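Side-chain contacts in endoglucanase FnCel5A (Fervidobacterium nodosum, PDB 3NCO), which probably hydrolyses internal beta-1,4-glucosidic bonds of cellulose as an endoglucanase: residues 152-155 with 156-160; 162-165 with 166-169; 241-244 with 245-249. All coordinates share one frame; numbering follows the deposited sequence.

In the fold
All three contacts are local, joining side chains one helical turn apart on the outer helices of a TIM barrel, whose eight parallel strands lie round the barrel in chain order. Contacts 1 and 2 follow each other on helix 151-168, which connects strand 137-140 to strand 174-177, and their centres are about 15 Å apart. Contact 3 comes later in the chain, on helix 232-252 between strands 198-204 and 256-261. Its centre is about 22 Å from that of contact 1 and 29 Å from that of contact 2, with no touch to either. Two separate outer helices thus pack buried side chains against the barrel and its neighbouring helices, and bear salt-bridged or water-linked side chains elsewhere.

Contact 1 (152-155 with 156-160); sequences TKWN and ELYPK. With PO4 (phosphate ion), chain E.
W154 and Y158, one turn apart near the start of helix 151-168, form the dense part of this contact. The helix is the crossover of a beta-alpha-beta unit in the TIM barrel, between strands 137-140 and 174-177. Y158 CB lies over one face of the indole, 3.6 Å from the centroid of the W154 six-membered ring and only 11° off its normal, which identifies a CH-pi contact. W154 has CG anti to its backbone N (chi1 174°), beside the carbonyl carbon, and from there its ring reaches the following turn. The two side chains cross at about a right angle. In the backbone between the two residues, Y158 N donates to W154 O over 3.0 Å in an almost straight bond (173°). L157 CD2 approaches the ring edge more loosely, 4.5 Å from W154 CE3. W154 NE1 is satisfied by D177 O, and Y158 OH by K191 O, so both buried polar ends have partners.

The looser, solvent side is polar, and water or an ion links its groups. K153 NZ pairs with D113 and does not meet E156 directly; one water accepts from K153 NZ at 2.9 Å and donates to E156 OE2 at 2.8 Å. A phosphate ion, probably from the crystallisation liquor, sits nearby: T152 OG1 donates to its O3 at 2.7 Å, and N155 ND2 to its O4 at 3.0 Å. N155 is further fixed by K191 N at OD1 and by E189 O at ND2. At P159 the helix kinks, because its nitrogen has no hydrogen to offer the turn before. In place of a backbone bond, P159 CD comes to 3.0 Å from N155 O.

Contact 2 (162-165 with 166-169); sequences LGEI and RKTN
E164 and K167, three residues apart, extend alongside each other in the same direction, and their ends close an i to i+3 salt bridge in which K167 NZ donates to E164 OE2 at 3.0 Å. The ammonium comes from above the carboxylate, 35° out of its plane. The other oxygen, E164 OE1, pairs with K124, so this carboxylate lies between two lysines. Replacing E164 with an alanine would probably leave both K167 and K124 without their shared counter-charge and free K167 NZ to turn.

On another side of the helix, R166 spans the turn. L162 CD1 lies over one face of its guanidinium, 3.9 Å from R166 NE and offset toward the rim. The arginine chain bends at chi2 (-89°), which carries its guanidinium across L162 CD1; from there R166 NH1 donates to N169 O at 2.9 Å, with the acceptor almost in the guanidinium plane. That bond ties the last turn of the helix to the residue that leaves it, while NE makes a salt bridge to D195 and R172 O is a further acceptor for NH1.

The backbone bonds set the spacing of these residues. R166 N bonds to L162 O at 2.8 Å, and I165 O is gripped by two donors, N169 N at 2.9 Å and T168 N at 3.3 Å. The second comes from 47° above the carbonyl plane, as the helical bonding weakens toward its end. A water donates to E164 O and accepts from T168 OG1 at 2.8 Å.

Further out, N169 joins R172 NE through OD1 and A127 O through ND2. I165 packs on W123, F139 and V174; L162 and R166 also touch V174. This is the end of the TIM-barrel crossover helix between strands 137-140 and 174-177, packed beside helix 112-130.

Contact 3 (241-244 with 245-249); sequences HFKY and VSEWA
E247 N donates to K243 O over 2.8 Å at 171°, a nearly straight i to i+4 bond that places the two side chains one turn apart on the exposed side of helix 232-252. Their polar ends meet less closely: K243 NZ and E247 OE2 form a salt bridge at 3.6 Å. A water donates to the same E247 OE2 at 2.9 Å and accepts weakly from K243 NZ at 3.3 Å, bridging the long salt bridge. CG and CD of the lysine already lie alongside the carboxylate; the bend at chi3 (85°), with a further one at chi4, brings NZ back toward E247 OE2. K243 CG comes as near to E247 OE2 as NZ does, 3.6 Å. Nearby, S246 N to F242 O (2.8 Å) is an equally short backbone bond.

The remaining side chains pack on other parts of the chain. F242 meets F202 and Y204 edge-to-face, the H241 ring stacks on Y184, and Y244 OH bonds to R188. V245 touches I256 and F202, while W248 lies on V200. Here F242, V245 and W248 pack on strand 198-204 or 256-261 while K243 and E247 lie exposed, the amphipathic pattern of an outer helix of a TIM barrel.

Contact 1 (152-155 with 156-160)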
loop_
_atom_site.group_PDB
_atom_site.type_symbol
_atom_site.label_atom_id
_atom_site.label_comp_id
_atom_site.label_asym_id
_atom_site.label_seq_id
_atom_site.Cartn_x
_atom_site.Cartn_y
_atom_site.Cartn_z
ATOM N N THR A 152 -7.742 14.113 12.070
ATOM C CA THR A 152 -7.729 15.576 11.923
ATOM C C THR A 152 -6.418 16.145 11.399
ATOM O O THR A 152 -6.420 16.993 10.498
ATOM C CB THR A 152 -8.136 16.205 13.276
ATOM O OG1 THR A 152 -9.452 15.755 13.615
ATOM C CG2 THR A 152 -8.058 17.758 13.298
ATOM N N LYS A 153 -5.300 15.720 11.972
ATOM C CA LYS A 153 -3.996 16.242 11.535
ATOM C C LYS A 153 -3.727 15.778 10.127
ATOM O O LYS A 153 -3.137 16.503 9.320
ATOM C CB LYS A 153 -2.901 15.671 12.433
ATOM C CG LYS A 153 -2.955 16.202 13.869
ATOM C CD LYS A 153 -2.396 17.618 14.021
ATOM C CE LYS A 153 -2.206 18.050 15.495
ATOM N NZ LYS A 153 -1.954 19.533 15.354
ATOM N N TRP A 154 -4.121 14.543 9.829
ATOM C CA TRP A 154 -3.899 14.048 8.490
ATOM C C TRP A 154 -4.732 14.798 7.485
ATOM O O TRP A 154 -4.258 15.081 6.395
ATOM C CB TRP A 154 -4.224 12.575 8.488
ATOM C CG TRP A 154 -4.199 11.913 7.199
ATOM C CD1 TRP A 154 -5.234 11.213 6.669
ATOM C CD2 TRP A 154 -3.089 11.812 6.262
ATOM N NE1 TRP A 154 -4.860 10.684 5.442
ATOM C CE2 TRP A 154 -3.542 10.992 5.195
ATOM C CE3 TRP A 154 -1.758 12.249 6.269
ATOM C CZ2 TRP A 154 -2.731 10.670 4.082
ATOM C CZ3 TRP A 154 -0.923 11.904 5.169
ATOM C CH2 TRP A 154 -1.442 11.150 4.081
ATOM N N ASN A 155 -5.963 15.128 7.836
ATOM C CA ASN A 155 -6.844 15.809 6.919
ATOM C C ASN A 155 -6.245 17.186 6.629
ATOM O O ASN A 155 -6.475 17.768 5.554
ATOM C CB ASN A 155 -8.235 15.975 7.569
ATOM C CG ASN A 155 -9.075 14.744 7.409
ATOM O OD1 ASN A 155 -8.846 13.991 6.490
ATOM N ND2 ASN A 155 -10.007 14.515 8.300
ATOM N N GLU A 156 -5.495 17.705 7.601
ATOM C CA GLU A 156 -4.837 19.004 7.445
ATOM C C GLU A 156 -3.551 18.930 6.624
ATOM O O GLU A 156 -3.249 19.829 5.805
ATOM C CB GLU A 156 -4.565 19.672 8.805
ATOM C CG GLU A 156 -5.898 19.976 9.562
ATOM C CD GLU A 156 -5.764 20.305 11.078
ATOM O OE1 GLU A 156 -6.781 20.803 11.656
ATOM O OE2 GLU A 156 -4.708 20.034 11.699
ATOM N N LEU A 157 -2.791 17.845 6.856
ATOM C CA LEU A 157 -1.501 17.654 6.246
ATOM C C LEU A 157 -1.488 17.213 4.774
ATOM O O LEU A 157 -0.761 17.781 3.952
ATOM C CB LEU A 157 -0.694 16.634 7.109
ATOM C CG LEU A 157 0.681 16.243 6.563
ATOM C CD1 LEU A 157 1.552 17.487 6.416
ATOM C CD2 LEU A 157 1.352 15.238 7.522
ATOM N N TYR A 158 -2.232 16.138 4.460
ATOM C CA TYR A 158 -2.143 15.566 3.141
ATOM C C TYR A 158 -2.472 16.583 2.035
ATOM O O TYR A 158 -1.782 16.551 1.015
ATOM C CB TYR A 158 -2.901 14.219 3.001
ATOM C CG TYR A 158 -4.343 14.320 2.567
ATOM C CD1 TYR A 158 -5.403 14.064 3.469
ATOM C CD2 TYR A 158 -4.659 14.641 1.245
ATOM C CE1 TYR A 158 -6.730 14.154 3.076
ATOM C CE2 TYR A 158 -5.989 14.726 0.828
ATOM C CZ TYR A 158 -7.010 14.489 1.747
ATOM O OH TYR A 158 -8.321 14.564 1.298
ATOM N N PRO A 159 -3.474 17.513 2.244
ATOM C CA PRO A 159 -3.664 18.505 1.163
ATOM C C PRO A 159 -2.472 19.413 0.971
ATOM O O PRO A 159 -2.283 19.865 -0.164
ATOM C CB PRO A 159 -4.917 19.300 1.604
ATOM C CG PRO A 159 -5.646 18.339 2.566
ATOM C CD PRO A 159 -4.469 17.725 3.324
ATOM N N LYS A 160 -1.674 19.687 2.018
ATOM C CA LYS A 160 -0.477 20.512 1.796
ATOM C C LYS A 160 0.510 19.752 0.932
ATOM O O LYS A 160 1.116 20.312 -0.019
ATOM C CB LYS A 160 0.161 20.877 3.118
ATOM C CG LYS A 160 -0.803 21.700 3.990
ATOM C CD LYS A 160 -0.171 22.065 5.314
ATOM C CE LYS A 160 -1.190 22.826 6.173
ATOM N NZ LYS A 160 -0.695 22.973 7.572
HETATM P P PO4 E . -11.597 16.915 11.111
HETATM O O1 PO4 E . -12.028 15.500 11.462
HETATM O O2 PO4 E . -12.779 17.762 10.637
HETATM O O3 PO4 E . -11.047 17.508 12.409
HETATM O O4 PO4 E . -10.615 16.915 9.929
HETATM O O HOH W 1 -4.636 20.312 14.459
#

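Contact 2 (162-165 with 166-169)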
loop_
_atom_site.group_PDB
_atom_site.type_symbol
_atom_site.label_atom_id
_atom_site.label_comp_id
_atom_site.label_asym_id
_atom_site.label_seq_id
_atom_site.Cartn_x
_atom_site.Cartn_y
_atom_site.Cartn_z
ATOM N N LEU A 162 -0.260 17.322 -1.175
ATOM C CA LEU A 162 -0.898 17.237 -2.502
ATOM C C LEU A 162 -0.672 18.524 -3.311
ATOM O O LEU A 162 -0.346 18.464 -4.508
ATOM C CB LEU A 162 -2.396 17.003 -2.354
ATOM C CG LEU A 162 -3.197 16.769 -3.650
ATOM C CD1 LEU A 162 -2.625 15.570 -4.439
ATOM C CD2 LEU A 162 -4.647 16.537 -3.259
ATOM N N GLY A 163 -0.787 19.676 -2.641
ATOM C CA GLY A 163 -0.502 20.974 -3.270
ATOM C C GLY A 163 0.883 21.039 -3.894
ATOM O O GLY A 163 1.056 21.515 -5.059
ATOM N N GLU A 164 1.896 20.558 -3.164
ATOM C CA GLU A 164 3.260 20.558 -3.705
ATOM C C GLU A 164 3.404 19.547 -4.839
ATOM O O GLU A 164 4.056 19.816 -5.851
ATOM C CB GLU A 164 4.272 20.252 -2.604
ATOM C CG GLU A 164 4.460 21.459 -1.667
ATOM C CD GLU A 164 5.070 22.655 -2.383
ATOM O OE1 GLU A 164 5.832 22.483 -3.356
ATOM O OE2 GLU A 164 4.779 23.784 -1.961
ATOM N N ILE A 165 2.796 18.377 -4.684
ATOM C CA ILE A 165 2.821 17.414 -5.788
ATOM C C ILE A 165 2.213 18.008 -7.058
ATOM O O ILE A 165 2.777 17.856 -8.167
ATOM C CB ILE A 165 2.071 16.100 -5.395
ATOM C CG1 ILE A 165 2.840 15.349 -4.280
ATOM C CG2 ILE A 165 1.789 15.196 -6.642
ATOM C CD1 ILE A 165 2.070 14.151 -3.642
ATOM N N ARG A 166 1.059 18.655 -6.905
ATOM C CA ARG A 166 0.295 19.138 -8.063
ATOM C C ARG A 166 0.993 20.248 -8.854
ATOM O O ARG A 166 0.627 20.487 -10.006
ATOM C CB ARG A 166 -1.124 19.532 -7.624
ATOM C CG ARG A 166 -1.957 18.338 -7.295
ATOM C CD ARG A 166 -2.666 17.814 -8.480
ATOM N NE ARG A 166 -3.440 16.602 -8.157
ATOM C CZ ARG A 166 -3.092 15.358 -8.465
ATOM N NH1 ARG A 166 -1.983 15.062 -9.104
ATOM N NH2 ARG A 166 -3.902 14.395 -8.105
ATOM N N LYS A 167 1.982 20.903 -8.240
ATOM C CA LYS A 167 2.725 21.984 -8.889
ATOM C C LYS A 167 3.476 21.444 -10.123
ATOM O O LYS A 167 3.546 22.107 -11.156
ATOM C CB LYS A 167 3.715 22.646 -7.914
ATOM C CG LYS A 167 3.048 23.597 -6.944
ATOM C CD LYS A 167 4.056 24.291 -6.064
ATOM C CE LYS A 167 3.356 25.186 -5.061
ATOM N NZ LYS A 167 4.395 25.797 -4.170
ATOM N N THR A 168 4.031 20.243 -9.987
ATOM C CA THR A 168 4.815 19.611 -11.040
ATOM C C THR A 168 4.094 18.420 -11.720
ATOM O O THR A 168 4.456 18.027 -12.822
ATOM C CB THR A 168 6.160 19.083 -10.480
ATOM O OG1 THR A 168 5.927 18.285 -9.318
ATOM C CG2 THR A 168 7.114 20.244 -10.137
ATOM N N ASN A 169 3.079 17.866 -11.049
ATOM C CA ASN A 169 2.329 16.690 -11.525
ATOM C C ASN A 169 0.825 17.006 -11.421
ATOM O O ASN A 169 0.140 16.595 -10.456
ATOM C CB ASN A 169 2.641 15.457 -10.655
ATOM C CG ASN A 169 4.071 14.976 -10.795
ATOM O OD1 ASN A 169 4.335 14.001 -11.484
ATOM N ND2 ASN A 169 5.001 15.674 -10.151
HETATM O O HOH W 2 7.038 19.205 -6.941
#

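Contact 3 (241-244 with 245-249)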
loop_
_atom_site.group_PDB
_atom_site.type_symbol
_atom_site.label_atom_id
_atom_site.label_comp_id
_atom_site.label_asym_id
_atom_site.label_seq_id
_atom_site.Cartn_x
_atom_site.Cartn_y
_atom_site.Cartn_z
ATOM N N HIS A 241 -17.732 -5.416 6.482
ATOM C CA HIS A 241 -16.650 -4.410 6.522
ATOM C C HIS A 241 -16.473 -3.691 5.161
ATOM O O HIS A 241 -16.322 -2.462 5.101
ATOM C CB HIS A 241 -15.359 -5.109 6.903
ATOM C CG HIS A 241 -15.362 -5.628 8.311
ATOM N ND1 HIS A 241 -14.468 -6.578 8.749
ATOM C CD2 HIS A 241 -16.147 -5.327 9.375
ATOM C CE1 HIS A 241 -14.667 -6.807 10.036
ATOM N NE2 HIS A 241 -15.684 -6.062 10.440
ATOM N N PHE A 242 -16.383 -4.469 4.092
ATOM C CA PHE A 242 -16.085 -3.902 2.758
ATOM C C PHE A 242 -17.294 -3.128 2.222
ATOM O O PHE A 242 -17.118 -2.077 1.559
ATOM C CB PHE A 242 -15.710 -5.006 1.769
ATOM C CG PHE A 242 -14.294 -5.482 1.892
ATOM C CD1 PHE A 242 -13.717 -5.750 3.137
ATOM C CD2 PHE A 242 -13.506 -5.592 0.760
ATOM C CE1 PHE A 242 -12.357 -6.165 3.229
ATOM C CE2 PHE A 242 -12.171 -5.983 0.846
ATOM C CZ PHE A 242 -11.620 -6.304 2.073
ATOM N N LYS A 243 -18.497 -3.611 2.533
ATOM C CA LYS A 243 -19.727 -2.836 2.201
ATOM C C LYS A 243 -19.730 -1.432 2.834
ATOM O O LYS A 243 -20.132 -0.420 2.228
ATOM C CB LYS A 243 -20.971 -3.632 2.561
ATOM C CG LYS A 243 -22.295 -2.918 2.195
ATOM C CD LYS A 243 -23.500 -3.804 2.538
ATOM C CE LYS A 243 -23.861 -3.608 3.988
ATOM N NZ LYS A 243 -25.316 -3.282 4.123
ATOM N N TYR A 244 -19.293 -1.356 4.095
ATOM C CA TYR A 244 -19.188 -0.077 4.739
ATOM C C TYR A 244 -18.268 0.847 3.946
ATOM O O TYR A 244 -18.595 2.024 3.741
ATOM C CB TYR A 244 -18.673 -0.286 6.170
ATOM C CG TYR A 244 -18.518 0.953 7.000
ATOM C CD1 TYR A 244 -19.633 1.588 7.529
ATOM C CD2 TYR A 244 -17.246 1.432 7.342
ATOM C CE1 TYR A 244 -19.505 2.701 8.326
ATOM C CE2 TYR A 244 -17.116 2.618 8.157
ATOM C CZ TYR A 244 -18.282 3.205 8.630
ATOM O OH TYR A 244 -18.260 4.321 9.453
ATOM N N VAL A 245 -17.109 0.333 3.501
ATOM C CA VAL A 245 -16.179 1.196 2.716
ATOM C C VAL A 245 -16.789 1.570 1.356
ATOM O O VAL A 245 -16.656 2.730 0.919
ATOM C CB VAL A 245 -14.829 0.516 2.516
ATOM C CG1 VAL A 245 -13.839 1.382 1.637
ATOM C CG2 VAL A 245 -14.184 0.201 3.942
ATOM N N SER A 246 -17.422 0.597 0.714
ATOM C CA SER A 246 -18.044 0.823 -0.564
ATOM C C SER A 246 -19.144 1.864 -0.474
ATOM O O SER A 246 -19.211 2.783 -1.292
ATOM C CB SER A 246 -18.600 -0.517 -1.089
ATOM O OG SER A 246 -19.465 -0.276 -2.174
ATOM N N GLU A 247 -20.021 1.764 0.528
ATOM C CA GLU A 247 -21.058 2.803 0.629
ATOM C C GLU A 247 -20.455 4.208 0.835
ATOM O O GLU A 247 -20.913 5.211 0.229
ATOM C CB GLU A 247 -22.052 2.456 1.759
ATOM C CG GLU A 247 -22.811 1.132 1.512
ATOM C CD GLU A 247 -23.711 0.700 2.688
ATOM O OE1 GLU A 247 -23.521 1.210 3.832
ATOM O OE2 GLU A 247 -24.604 -0.165 2.476
ATOM N N TRP A 248 -19.435 4.292 1.679
ATOM C CA TRP A 248 -18.738 5.584 1.856
ATOM C C TRP A 248 -18.110 6.105 0.559
ATOM O O TRP A 248 -18.252 7.289 0.226
ATOM C CB TRP A 248 -17.681 5.474 2.992
ATOM C CG TRP A 248 -16.942 6.739 3.226
ATOM C CD1 TRP A 248 -17.265 7.725 4.101
ATOM C CD2 TRP A 248 -15.745 7.174 2.553
ATOM N NE1 TRP A 248 -16.354 8.760 4.020
ATOM C CE2 TRP A 248 -15.398 8.445 3.084
ATOM C CE3 TRP A 248 -14.913 6.600 1.559
ATOM C CZ2 TRP A 248 -14.233 9.168 2.665
ATOM C CZ3 TRP A 248 -13.774 7.330 1.125
ATOM C CH2 TRP A 248 -13.442 8.589 1.691
ATOM N N ALA A 249 -17.397 5.219 -0.147
ATOM C CA ALA A 249 -16.736 5.640 -1.379
ATOM C C ALA A 249 -17.743 6.102 -2.460
ATOM O O ALA A 249 -17.451 7.052 -3.230
ATOM C CB ALA A 249 -15.850 4.540 -1.877
HETATM O O HOH W 3 -25.994 -0.153 5.029
#